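Local structure of putative lipase/esterase (3BXP) at residues 117-121 with 156-160; 194-198 with 210-214; 16-22 with 92-96; 85-89 with 139-144; 32-37 with 104-108. The protein probably hydrolyses carboxylic esters, as a putative carboxylesterase with the alpha/beta-hydrolase fold. Residues are numbered along the deposited sequence.

Contact 1. Residues 117-121 with 156-160; sequences SAGGH and PVIDL
S117 sits at the strained turn between strand 110-116 and helix 118-129, with phi/psi of 48/-124°. With G115 and G119 it makes a GxSxG pattern, consistent with the nucleophile elbow of alpha/beta-hydrolases, where the serine would be the nucleophile. Its CA-to-CB bond points away from 156-160, with chi1 t, while its backbone faces that loop, extended at P156 and V157: V157 N donates to S117 O at 2.9 Å and 165°, and the CA atoms of S117 and P156 are 4.2 Å apart. A118 N lies 3.8 Å from V157 CG2. At G120 the fit is tight: CA lies 3.8 Å from P156 CB, and a CB here would clash with that atom. H121, chi1 t, turns its ring along the loop. H121 CD2 approaches I158 O at 3.3 Å near the ring plane, and L160 CD2 (chi1 m, chi2 t) lies over one face of the H121 ring, 4.2 Å from the centroid, as a CH-pi contact. The imidazole is hydrogen-bonded at both nitrogens, ND1 with Y83 OH and NE2 with W181 O. One backbone hydrogen bond, close glycine packing and a buried histidine with both ring nitrogens engaged thus tie the turn to the loop following strand 150-154.

Contact 2. Residues 194-198 with 210-214; sequences AFVWQ and SLKYV
Strand 194-198 and helix 210-214 run nearly antiparallel, their segment axes 9.4 Å apart at closest approach with a signed crossing angle of -159°; the nearest CA atoms are those of V196 and S210, at 7.1 Å. On the extended strand the CA-to-CB bonds of A194, V196 and Q198 point toward the helix, while that of W197 points away. Apolar packing joins A194 and V196 to Y213 and V214. V196, chi1 t, sets CG2 4.0 Å from V214 CG2 and 4.3 Å from Y213 CD2, and its CG1 packs 3.8 Å from S210 CB. A194 CB reaches Y213 CE2 at 4.3 Å, so the Y213 ring (chi1 t, chi2 64°) meets both strand residues with its edge. The polar part is a single hydrogen bond at the C-terminal end of the strand segment: S210 OG, with chi1 p, donates to Q198 OE1 at 2.7 Å. S210 OG is also hydrogen-bonded with Y226 OH, Q198 NE2 with D202, and Y213 OH with N127. This is the strand-helix half of the beta-alpha-beta unit 194-199, 208-219, 224-229: V196 and V214 also touch Y226 of the next strand, Y213 reaches I151 and L153 of strand 150-154, and V214 packs on L211 of the second subunit.

Contact 3. Residues 16-22 with 92-96; sequences FQITAYW and ATIDW
Alternate side chains of strand 16-22 (F16, I18, A20, W22) direct their CA-to-CB bonds at helix 92-96. The segment axes approach to 11.1 Å and cross at -38°, and the nearest CA atoms, I18 CA and T93 CA, are 8.2 Å apart. W96, chi1 t and chi2 80°, swings its indole along the strand. I18, chi1 p and chi2 t, sets CD1 over one face of the W96 indole, 3.7 Å from the centroid of the six-membered ring, in a CH-pi contact; A20 CB meets its edge, 4.1 Å from W96 CH2. W22, chi1 m and chi2 119°, lies obliquely to W96, its CZ2 3.6 Å from W96 CH2 and the planes of the six-membered rings at 37°. At the other end F16, chi1 p, puts CZ 4.1 Å from A92 CB and CE2 3.1 Å from T93 OG1. This is helix-on-sheet packing of an alpha/beta fold, helix 85-99 lying against one face of the central sheet. No hydrogen bond crosses: T93 OG1 bonds to Q89 O and W22 NE1 to E5, so dispersion and close ring packing hold strand and helix together.

Contact 4. Residues 85-89 with 139-144; sequences WALQQ and YHLDHY
A helix side meets a loop here: the start of helix 85-99 lies against residues 139-144, which follow helix 133-138 and lead toward strand 150-154. The CA atoms of Q88 and L141 come closest, at 6.2 Å. Helix 133-138 ends in a Schellman motif with H140 (phi/psi 62/39°) as its C-prime residue, and a type I turn then runs from L141 to Y144. Q88, chi1 m and chi2 t, reaches along the loop so that NE2 donates to Y139 O at 3.1 Å and 166°. L141, chi1 m and chi2 t, sets CD2 3.7 Å from L87 O and 4.0 Å from Q88 CA, while L87 CD1 meets Y139 CG at 4.4 Å. Further along the loop, Y144 brings CZ within 3.5 Å of Q88 O, its hydroxyl bonded to T11 OG1; that of Y139 bonds to D177. L87 and L141 also both pack on helix 118-129. One buried amide thus satisfies a loop carbonyl beside apolar packing, so the link between helix and helix end is partly directional and partly hydrophobic.

Contact 5. Residues 32-37 with 104-108; sequences AVDYPI and HHVDC. With PGR (R-1,2-propanediol), chain L.
Two backbone hydrogen bonds set the register of this short parallel pairing: Y35 N donates to H105 O (3.1 Å, 157°), and D107 N to Y35 O (2.8 Å, 177°). Y35 bridges V106 with CA atoms 5.1 Å apart. H105 O has a second partner in H67 NE2, and V106 CA also approaches Y35 O, at 3.5 Å. The bridge sits where strand 35-41 enters the parallel part of the alpha/beta-hydrolase sheet, beside the chain that leaves helix 101-104 and turns at C108 toward strand 110-116. H105, with positive phi (67/71°), follows that helix; A32 CB lies over its ring, 3.5 Å from the centroid, a CH-pi contact. Water 1 donates to D34 OD1 (2.8 Å) and also bonds H105 ND1 (2.8 Å). Water 2 donates to D34 O (2.7 Å) and D107 OD2 (2.8 Å), the latter also salt-bridged to R110. A propanediol, probably from the crystallisation liquor, has O1 2.7 Å from D34 OD2 and 2.6 Å from V106 O. Inward, I37 CG2 packs on V106 CG1 at 3.5 Å.

How the contacts relate
Contacts 1 to 4 are largely buried, whereas contact 5 lies partly at the surface, where waters and a propanediol share the polar groups. Contacts 1 and 2 adjoin: D159 OD2 and K212 NZ form a 3.0 Å salt bridge, and I158 CD1 packs 3.9 Å from Y213 CB. Contacts 3 and 4 share helix 85-99, and A92 CB touches Y144 CE1 at 3.7 Å. Contacts 3 and 5 join through W22, whose CZ3 is 3.7 Å from I37 CD1. Helix-on-sheet packing is wholly without hydrogen bonds across contact 3 but carries one side-chain bond in contact 2; the loop contacts 1 and 4 rely on backbone carbonyls as acceptors, and contact 5 on strand pairing.

Contact 1. Residues 117-121 with 156-160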
# COMPACT_ATOMS: atom_id res chain seq x y z
N SER B 117 -10.39 -4.87 11.53
CA SER B 117 -11.86 -4.84 11.20
C SER B 117 -12.58 -3.76 11.99
O SER B 117 -12.21 -2.56 11.94
CB SER B 117 -12.48 -6.24 11.49
OG SER B 117 -13.88 -6.26 11.32
N ALA B 118 -13.63 -4.14 12.73
CA ALA B 118 -14.35 -3.17 13.56
C ALA B 118 -13.49 -2.38 14.58
O ALA B 118 -13.69 -1.17 14.82
CB ALA B 118 -15.51 -3.92 14.31
N GLY B 119 -12.51 -3.03 15.18
CA GLY B 119 -11.57 -2.37 16.02
C GLY B 119 -10.71 -1.33 15.34
O GLY B 119 -10.23 -0.37 15.98
N GLY B 120 -10.53 -1.54 14.05
CA GLY B 120 -9.85 -0.59 13.20
C GLY B 120 -10.68 0.69 13.15
O GLY B 120 -10.11 1.78 13.10
N HIS B 121 -12.01 0.56 13.20
CA HIS B 121 -12.85 1.77 13.21
C HIS B 121 -12.63 2.52 14.49
O HIS B 121 -12.42 3.72 14.50
CB HIS B 121 -14.29 1.45 13.02
CG HIS B 121 -15.12 2.65 12.73
ND1 HIS B 121 -15.79 3.36 13.72
CD2 HIS B 121 -15.35 3.31 11.57
CE1 HIS B 121 -16.46 4.35 13.15
NE2 HIS B 121 -16.20 4.34 11.85
N PRO B 156 -9.12 -2.43 8.27
CA PRO B 156 -10.00 -1.71 9.17
C PRO B 156 -11.31 -1.33 8.54
O PRO B 156 -11.35 -1.01 7.36
CB PRO B 156 -9.26 -0.43 9.40
CG PRO B 156 -8.53 -0.21 8.11
CD PRO B 156 -8.04 -1.55 7.78
N VAL B 157 -12.37 -1.39 9.33
CA VAL B 157 -13.59 -0.64 8.99
C VAL B 157 -13.29 0.83 9.24
O VAL B 157 -12.77 1.20 10.31
CB VAL B 157 -14.79 -1.11 9.80
CG1 VAL B 157 -16.01 -0.20 9.58
CG2 VAL B 157 -15.12 -2.62 9.53
N ILE B 158 -13.62 1.69 8.27
CA ILE B 158 -13.25 3.08 8.35
C ILE B 158 -14.47 3.97 8.17
O ILE B 158 -14.61 5.01 8.84
CB ILE B 158 -12.21 3.43 7.25
CG1 ILE B 158 -10.86 2.74 7.57
CG2 ILE B 158 -12.06 4.95 7.02
CD1 ILE B 158 -10.18 3.22 8.97
N ASP B 159 -15.31 3.60 7.21
CA ASP B 159 -16.50 4.42 6.86
C ASP B 159 -17.74 3.55 6.87
O ASP B 159 -17.88 2.60 6.06
CB ASP B 159 -16.24 5.14 5.54
CG ASP B 159 -17.37 6.04 5.09
OD1 ASP B 159 -18.51 5.94 5.59
OD2 ASP B 159 -17.11 6.86 4.15
N LEU B 160 -18.62 3.83 7.83
CA LEU B 160 -19.80 3.02 8.10
C LEU B 160 -20.87 3.16 7.02
O LEU B 160 -21.91 2.52 7.12
CB LEU B 160 -20.40 3.32 9.50
CG LEU B 160 -19.47 3.08 10.68
CD1 LEU B 160 -20.22 3.34 12.00
CD2 LEU B 160 -18.92 1.66 10.66

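Contact 2. Residues 194-198 with 210-214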
# COMPACT_ATOMS: atom_id res chain seq x y z
N ALA B 194 0.37 6.31 10.89
CA ALA B 194 -0.30 5.05 10.76
C ALA B 194 0.36 4.10 9.75
O ALA B 194 0.82 4.48 8.71
CB ALA B 194 -1.79 5.28 10.38
N PHE B 195 0.37 2.84 10.14
CA PHE B 195 0.65 1.73 9.24
C PHE B 195 -0.65 1.03 9.00
O PHE B 195 -1.30 0.51 9.91
CB PHE B 195 1.69 0.79 9.91
CG PHE B 195 2.08 -0.44 9.09
CD1 PHE B 195 1.30 -1.58 9.07
CD2 PHE B 195 3.26 -0.45 8.38
CE1 PHE B 195 1.66 -2.66 8.32
CE2 PHE B 195 3.61 -1.54 7.63
CZ PHE B 195 2.80 -2.66 7.60
N VAL B 196 -1.03 0.98 7.74
CA VAL B 196 -2.29 0.38 7.32
C VAL B 196 -1.99 -0.77 6.35
O VAL B 196 -1.16 -0.66 5.44
CB VAL B 196 -3.17 1.45 6.63
CG1 VAL B 196 -4.54 0.93 6.21
CG2 VAL B 196 -3.33 2.72 7.45
N TRP B 197 -2.66 -1.88 6.55
CA TRP B 197 -2.58 -3.03 5.60
C TRP B 197 -3.93 -3.66 5.42
O TRP B 197 -4.82 -3.60 6.29
CB TRP B 197 -1.53 -4.07 6.00
CG TRP B 197 -1.91 -4.89 7.16
CD1 TRP B 197 -1.73 -4.56 8.48
CD2 TRP B 197 -2.57 -6.17 7.15
NE1 TRP B 197 -2.22 -5.55 9.28
CE2 TRP B 197 -2.75 -6.55 8.49
CE3 TRP B 197 -3.05 -7.01 6.16
CZ2 TRP B 197 -3.36 -7.75 8.84
CZ3 TRP B 197 -3.64 -8.22 6.52
CH2 TRP B 197 -3.79 -8.56 7.85
N GLN B 198 -4.11 -4.25 4.25
CA GLN B 198 -5.31 -5.03 3.97
C GLN B 198 -5.03 -5.95 2.83
O GLN B 198 -4.03 -5.83 2.17
CB GLN B 198 -6.48 -4.10 3.64
CG GLN B 198 -7.83 -4.80 3.44
CD GLN B 198 -9.02 -3.85 3.58
OE1 GLN B 198 -8.88 -2.63 3.45
NE2 GLN B 198 -10.20 -4.41 3.78
N SER B 210 -9.84 1.14 3.67
CA SER B 210 -8.46 1.53 3.93
C SER B 210 -8.02 2.62 2.94
O SER B 210 -7.23 3.50 3.29
CB SER B 210 -7.51 0.33 3.95
OG SER B 210 -7.57 -0.42 2.74
N LEU B 211 -8.48 2.53 1.70
CA LEU B 211 -8.12 3.52 0.67
C LEU B 211 -8.59 4.90 1.14
O LEU B 211 -7.93 5.89 0.97
CB LEU B 211 -8.81 3.17 -0.66
CG LEU B 211 -8.20 1.98 -1.39
CD1 LEU B 211 -9.17 1.45 -2.45
CD2 LEU B 211 -6.82 2.35 -2.06
N LYS B 212 -9.77 4.93 1.73
CA LYS B 212 -10.35 6.20 2.21
C LYS B 212 -9.49 6.80 3.36
O LYS B 212 -9.17 8.00 3.34
CB LYS B 212 -11.79 6.00 2.70
CG LYS B 212 -12.79 5.83 1.61
CD LYS B 212 -14.12 5.29 2.14
CE LYS B 212 -15.29 5.46 1.19
NZ LYS B 212 -15.98 6.82 1.41
N TYR B 213 -9.10 6.00 4.33
CA TYR B 213 -8.29 6.53 5.46
C TYR B 213 -6.90 6.98 4.93
O TYR B 213 -6.36 8.03 5.28
CB TYR B 213 -8.13 5.45 6.53
CG TYR B 213 -7.59 6.01 7.80
CD1 TYR B 213 -8.31 6.93 8.52
CD2 TYR B 213 -6.34 5.64 8.29
CE1 TYR B 213 -7.83 7.50 9.70
CE2 TYR B 213 -5.84 6.20 9.46
CZ TYR B 213 -6.58 7.12 10.16
OH TYR B 213 -6.06 7.67 11.34
N VAL B 214 -6.28 6.15 4.10
CA VAL B 214 -4.96 6.49 3.55
C VAL B 214 -5.02 7.76 2.70
O VAL B 214 -4.14 8.61 2.80
CB VAL B 214 -4.32 5.29 2.82
CG1 VAL B 214 -2.96 5.66 2.19
CG2 VAL B 214 -4.17 4.10 3.84

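Contact 3. Residues 16-22 with 92-96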
# COMPACT_ATOMS: atom_id res chain seq x y z
N PHE B 16 -15.89 -2.56 30.81
CA PHE B 16 -15.27 -3.27 29.70
C PHE B 16 -14.10 -4.08 30.19
O PHE B 16 -13.47 -3.75 31.20
CB PHE B 16 -14.77 -2.32 28.62
CG PHE B 16 -13.76 -1.31 29.10
CD1 PHE B 16 -14.16 -0.20 29.83
CD2 PHE B 16 -12.40 -1.47 28.81
CE1 PHE B 16 -13.25 0.72 30.27
CE2 PHE B 16 -11.49 -0.53 29.27
CZ PHE B 16 -11.90 0.56 29.97
N GLN B 17 -13.81 -5.15 29.47
CA GLN B 17 -12.73 -6.04 29.86
C GLN B 17 -11.47 -5.92 29.02
O GLN B 17 -11.48 -5.84 27.79
CB GLN B 17 -13.20 -7.47 29.90
CG GLN B 17 -14.13 -7.70 31.10
CD GLN B 17 -14.78 -9.04 31.03
OE1 GLN B 17 -14.99 -9.57 29.95
NE2 GLN B 17 -15.11 -9.60 32.20
N ILE B 18 -10.37 -5.95 29.74
CA ILE B 18 -9.07 -5.91 29.12
C ILE B 18 -8.25 -7.08 29.65
O ILE B 18 -8.49 -7.58 30.76
CB ILE B 18 -8.34 -4.60 29.47
CG1 ILE B 18 -7.92 -4.61 30.95
CG2 ILE B 18 -9.18 -3.38 29.04
CD1 ILE B 18 -6.96 -3.44 31.32
N THR B 19 -7.29 -7.52 28.86
CA THR B 19 -6.22 -8.42 29.34
C THR B 19 -4.90 -7.75 29.02
O THR B 19 -4.62 -7.40 27.86
CB THR B 19 -6.29 -9.79 28.65
OG1 THR B 19 -7.54 -10.41 28.97
CG2 THR B 19 -5.15 -10.73 29.11
N ALA B 20 -4.06 -7.62 30.04
CA ALA B 20 -2.70 -7.13 29.86
C ALA B 20 -1.70 -8.26 29.87
O ALA B 20 -1.77 -9.19 30.65
CB ALA B 20 -2.32 -6.11 30.93
N TYR B 21 -0.80 -8.16 28.93
CA TYR B 21 0.31 -9.10 28.83
C TYR B 21 1.60 -8.31 29.02
O TYR B 21 2.06 -7.61 28.11
CB TYR B 21 0.30 -9.76 27.47
CG TYR B 21 -0.97 -10.49 27.15
CD1 TYR B 21 -1.17 -11.80 27.56
CD2 TYR B 21 -1.97 -9.86 26.45
CE1 TYR B 21 -2.33 -12.47 27.24
CE2 TYR B 21 -3.15 -10.54 26.12
CZ TYR B 21 -3.30 -11.85 26.52
OH TYR B 21 -4.46 -12.50 26.18
N TRP B 22 2.13 -8.42 30.24
CA TRP B 22 3.29 -7.67 30.66
C TRP B 22 4.53 -8.45 30.39
O TRP B 22 4.75 -9.51 30.96
CB TRP B 22 3.19 -7.31 32.15
CG TRP B 22 2.01 -6.59 32.58
CD1 TRP B 22 1.06 -7.01 33.50
CD2 TRP B 22 1.57 -5.26 32.16
NE1 TRP B 22 0.10 -6.05 33.66
CE2 TRP B 22 0.37 -4.98 32.84
CE3 TRP B 22 2.08 -4.31 31.27
CZ2 TRP B 22 -0.32 -3.78 32.68
CZ3 TRP B 22 1.37 -3.13 31.08
CH2 TRP B 22 0.21 -2.86 31.81
N ALA B 92 -9.67 5.56 28.56
CA ALA B 92 -9.54 5.04 29.92
C ALA B 92 -8.45 3.95 30.00
O ALA B 92 -7.79 3.81 31.02
CB ALA B 92 -10.89 4.53 30.44
N THR B 93 -8.28 3.19 28.92
CA THR B 93 -7.29 2.09 28.88
C THR B 93 -5.87 2.66 28.78
O THR B 93 -4.90 2.16 29.41
CB THR B 93 -7.60 1.10 27.71
OG1 THR B 93 -8.94 0.60 27.83
CG2 THR B 93 -6.62 -0.07 27.70
N ILE B 94 -5.74 3.66 27.93
CA ILE B 94 -4.49 4.38 27.84
C ILE B 94 -4.14 4.99 29.23
O ILE B 94 -3.01 4.85 29.73
CB ILE B 94 -4.52 5.49 26.76
CG1 ILE B 94 -4.59 4.86 25.34
CG2 ILE B 94 -3.31 6.38 26.91
CD1 ILE B 94 -5.02 5.87 24.22
N ASP B 95 -5.11 5.62 29.85
CA ASP B 95 -4.90 6.15 31.21
C ASP B 95 -4.48 5.06 32.19
O ASP B 95 -3.48 5.14 32.90
CB ASP B 95 -6.19 6.81 31.67
CG ASP B 95 -6.06 7.53 32.99
OD1 ASP B 95 -5.86 6.85 33.97
OD2 ASP B 95 -6.23 8.76 33.05
N TRP B 96 -5.21 3.95 32.17
CA TRP B 96 -4.86 2.84 33.06
C TRP B 96 -3.41 2.36 32.84
O TRP B 96 -2.63 2.17 33.79
CB TRP B 96 -5.86 1.70 32.91
CG TRP B 96 -5.58 0.57 33.83
CD1 TRP B 96 -5.88 0.48 35.18
CD2 TRP B 96 -4.92 -0.67 33.49
NE1 TRP B 96 -5.45 -0.74 35.67
CE2 TRP B 96 -4.85 -1.45 34.66
CE3 TRP B 96 -4.38 -1.19 32.29
CZ2 TRP B 96 -4.27 -2.73 34.66
CZ3 TRP B 96 -3.80 -2.45 32.31
CH2 TRP B 96 -3.76 -3.20 33.50

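Contact 4. Residues 85-89 with 139-144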
# COMPACT_ATOMS: atom_id res chain seq x y z
N TRP B 85 -19.03 5.47 23.59
CA TRP B 85 -18.42 4.68 24.68
C TRP B 85 -17.06 4.07 24.35
O TRP B 85 -16.16 4.13 25.19
CB TRP B 85 -19.36 3.59 25.20
CG TRP B 85 -20.80 4.05 25.18
CD1 TRP B 85 -21.80 3.58 24.38
CD2 TRP B 85 -21.36 5.13 25.93
NE1 TRP B 85 -22.94 4.30 24.57
CE2 TRP B 85 -22.70 5.24 25.54
CE3 TRP B 85 -20.87 6.01 26.91
CZ2 TRP B 85 -23.56 6.20 26.07
CZ3 TRP B 85 -21.73 6.96 27.45
CH2 TRP B 85 -23.06 7.03 27.05
N ALA B 86 -16.90 3.47 23.17
CA ALA B 86 -15.64 2.81 22.83
C ALA B 86 -14.45 3.78 22.88
O ALA B 86 -13.37 3.36 23.26
CB ALA B 86 -15.71 2.10 21.46
N LEU B 87 -14.65 5.01 22.45
CA LEU B 87 -13.60 6.06 22.45
C LEU B 87 -13.15 6.40 23.89
O LEU B 87 -11.95 6.47 24.19
CB LEU B 87 -14.10 7.33 21.75
CG LEU B 87 -14.45 7.23 20.28
CD1 LEU B 87 -15.10 8.54 19.84
CD2 LEU B 87 -13.22 6.91 19.44
N GLN B 88 -14.12 6.52 24.79
CA GLN B 88 -13.89 6.78 26.23
C GLN B 88 -13.14 5.61 26.87
O GLN B 88 -12.18 5.80 27.61
CB GLN B 88 -15.22 7.13 26.93
CG GLN B 88 -15.81 8.43 26.38
CD GLN B 88 -17.29 8.71 26.64
OE1 GLN B 88 -18.09 7.84 26.97
NE2 GLN B 88 -17.67 9.95 26.41
N GLN B 89 -13.54 4.39 26.51
CA GLN B 89 -12.88 3.17 27.03
C GLN B 89 -11.44 3.04 26.55
O GLN B 89 -10.57 2.62 27.30
CB GLN B 89 -13.67 1.94 26.61
CG GLN B 89 -15.06 1.84 27.19
CD GLN B 89 -15.93 0.76 26.54
OE1 GLN B 89 -15.75 0.34 25.38
NE2 GLN B 89 -16.92 0.30 27.33
N TYR B 139 -16.03 14.68 23.41
CA TYR B 139 -16.19 13.22 23.65
C TYR B 139 -15.58 12.85 25.00
O TYR B 139 -15.37 11.67 25.34
CB TYR B 139 -15.60 12.40 22.49
CG TYR B 139 -16.45 12.54 21.24
CD1 TYR B 139 -17.73 11.99 21.16
CD2 TYR B 139 -15.98 13.21 20.16
CE1 TYR B 139 -18.51 12.14 20.04
CE2 TYR B 139 -16.74 13.37 19.02
CZ TYR B 139 -18.02 12.84 18.96
OH TYR B 139 -18.78 12.98 17.82
N HIS B 140 -15.29 13.90 25.76
CA HIS B 140 -14.91 13.77 27.15
C HIS B 140 -13.62 13.00 27.33
O HIS B 140 -13.54 12.22 28.27
CB HIS B 140 -16.04 13.07 27.91
CG HIS B 140 -17.38 13.75 27.76
ND1 HIS B 140 -17.77 14.80 28.57
CD2 HIS B 140 -18.38 13.55 26.88
CE1 HIS B 140 -18.97 15.21 28.20
NE2 HIS B 140 -19.37 14.47 27.17
N LEU B 141 -12.63 13.21 26.45
CA LEU B 141 -11.37 12.45 26.44
C LEU B 141 -10.30 13.19 27.21
O LEU B 141 -9.16 12.71 27.41
CB LEU B 141 -10.85 12.17 25.03
CG LEU B 141 -11.68 11.32 24.06
CD1 LEU B 141 -10.89 11.00 22.75
CD2 LEU B 141 -12.24 10.09 24.76
N ASP B 142 -10.63 14.40 27.62
CA ASP B 142 -9.67 15.25 28.32
C ASP B 142 -9.70 14.96 29.82
O ASP B 142 -9.04 15.61 30.62
CB ASP B 142 -9.92 16.73 28.00
CG ASP B 142 -11.36 17.17 28.25
OD1 ASP B 142 -12.13 16.42 28.89
OD2 ASP B 142 -11.71 18.28 27.81
N HIS B 143 -10.47 13.95 30.20
CA HIS B 143 -10.49 13.46 31.55
C HIS B 143 -9.39 12.39 31.76
O HIS B 143 -9.09 11.97 32.87
CB HIS B 143 -11.90 12.93 31.86
CG HIS B 143 -12.94 14.01 31.78
ND1 HIS B 143 -12.99 14.92 30.73
CD2 HIS B 143 -13.94 14.35 32.62
CE1 HIS B 143 -13.99 15.76 30.93
NE2 HIS B 143 -14.59 15.43 32.07
N TYR B 144 -8.78 11.96 30.66
CA TYR B 144 -7.84 10.85 30.74
C TYR B 144 -6.43 11.28 30.43
O TYR B 144 -6.20 12.11 29.60
CB TYR B 144 -8.21 9.76 29.71
CG TYR B 144 -9.64 9.31 29.81
CD1 TYR B 144 -10.09 8.62 30.90
CD2 TYR B 144 -10.52 9.55 28.77
CE1 TYR B 144 -11.40 8.20 30.99
CE2 TYR B 144 -11.80 9.13 28.82
CZ TYR B 144 -12.25 8.46 29.94
OH TYR B 144 -13.58 8.07 29.99

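Contact 5. Residues 32-37 with 104-108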
# COMPACT_ATOMS: atom_id res chain seq x y z
N ALA B 32 15.34 -0.97 35.08
CA ALA B 32 14.30 -1.40 34.17
C ALA B 32 14.51 -0.82 32.78
O ALA B 32 15.06 0.29 32.62
CB ALA B 32 12.92 -1.03 34.69
N VAL B 33 14.17 -1.62 31.79
CA VAL B 33 14.05 -1.13 30.41
C VAL B 33 12.58 -1.00 30.12
O VAL B 33 11.81 -1.96 30.25
CB VAL B 33 14.71 -2.04 29.40
CG1 VAL B 33 14.39 -1.58 27.99
CG2 VAL B 33 16.19 -2.12 29.66
N ASP B 34 12.14 0.22 29.86
CA ASP B 34 10.74 0.49 29.63
C ASP B 34 10.40 0.12 28.21
O ASP B 34 11.02 0.61 27.26
CB ASP B 34 10.37 1.95 29.96
CG ASP B 34 10.44 2.25 31.43
OD1 ASP B 34 10.16 1.37 32.28
OD2 ASP B 34 10.75 3.40 31.74
N TYR B 35 9.50 -0.84 28.06
CA TYR B 35 9.11 -1.37 26.75
C TYR B 35 7.95 -0.58 26.18
O TYR B 35 7.05 -0.13 26.92
CB TYR B 35 8.63 -2.84 26.81
CG TYR B 35 9.63 -3.83 27.33
CD1 TYR B 35 10.87 -3.97 26.76
CD2 TYR B 35 9.28 -4.66 28.38
CE1 TYR B 35 11.78 -4.92 27.28
CE2 TYR B 35 10.14 -5.60 28.87
CZ TYR B 35 11.38 -5.74 28.34
OH TYR B 35 12.18 -6.73 28.89
N PRO B 36 7.95 -0.39 24.85
CA PRO B 36 6.74 0.07 24.20
C PRO B 36 5.57 -0.87 24.45
O PRO B 36 5.72 -1.99 24.91
CB PRO B 36 7.08 0.03 22.67
CG PRO B 36 8.55 -0.16 22.57
CD PRO B 36 8.95 -0.87 23.88
N ILE B 37 4.37 -0.40 24.16
CA ILE B 37 3.17 -1.20 24.42
C ILE B 37 2.16 -1.01 23.30
O ILE B 37 1.92 0.12 22.81
CB ILE B 37 2.53 -0.80 25.83
CG1 ILE B 37 1.25 -1.58 26.18
CG2 ILE B 37 2.16 0.70 25.89
CD1 ILE B 37 1.05 -1.79 27.65
N HIS B 104 5.11 -2.06 35.74
CA HIS B 104 5.45 -3.06 34.69
C HIS B 104 6.40 -2.56 33.64
O HIS B 104 6.66 -3.25 32.67
CB HIS B 104 4.19 -3.59 34.03
CG HIS B 104 3.33 -4.33 34.98
ND1 HIS B 104 3.73 -5.54 35.50
CD2 HIS B 104 2.17 -4.00 35.59
CE1 HIS B 104 2.83 -5.94 36.38
NE2 HIS B 104 1.87 -5.03 36.45
N HIS B 105 6.87 -1.32 33.83
CA HIS B 105 7.96 -0.72 33.03
C HIS B 105 7.51 -0.51 31.62
O HIS B 105 7.90 -1.20 30.71
CB HIS B 105 9.19 -1.61 33.12
CG HIS B 105 9.51 -2.05 34.52
ND1 HIS B 105 9.77 -1.16 35.55
CD2 HIS B 105 9.59 -3.29 35.06
CE1 HIS B 105 10.00 -1.84 36.66
NE2 HIS B 105 9.90 -3.14 36.38
N VAL B 106 6.62 0.45 31.46
CA VAL B 106 6.01 0.77 30.19
C VAL B 106 6.50 2.13 29.69
O VAL B 106 6.49 3.11 30.43
CB VAL B 106 4.49 0.88 30.32
CG1 VAL B 106 3.85 1.10 28.91
CG2 VAL B 106 3.88 -0.33 31.11
N ASP B 107 6.97 2.17 28.45
CA ASP B 107 7.40 3.46 27.87
C ASP B 107 6.15 4.13 27.34
O ASP B 107 5.61 3.77 26.29
CB ASP B 107 8.40 3.27 26.72
CG ASP B 107 8.96 4.57 26.17
OD1 ASP B 107 8.43 5.68 26.45
OD2 ASP B 107 10.00 4.45 25.45
N CYS B 108 5.68 5.12 28.08
CA CYS B 108 4.45 5.80 27.69
C CYS B 108 4.61 6.83 26.59
O CYS B 108 3.64 7.46 26.18
CB CYS B 108 3.80 6.46 28.91
SG CYS B 108 3.21 5.19 30.07
C1 PGR L . 7.57 5.26 32.53
C2 PGR L . 7.92 5.39 34.00
C3 PGR L . 9.44 5.50 34.14
O1 PGR L . 8.17 4.03 32.21
O2 PGR L . 7.19 6.53 34.46
O HOH W 1 9.80 1.55 35.02
O HOH W 2 10.83 1.88 24.91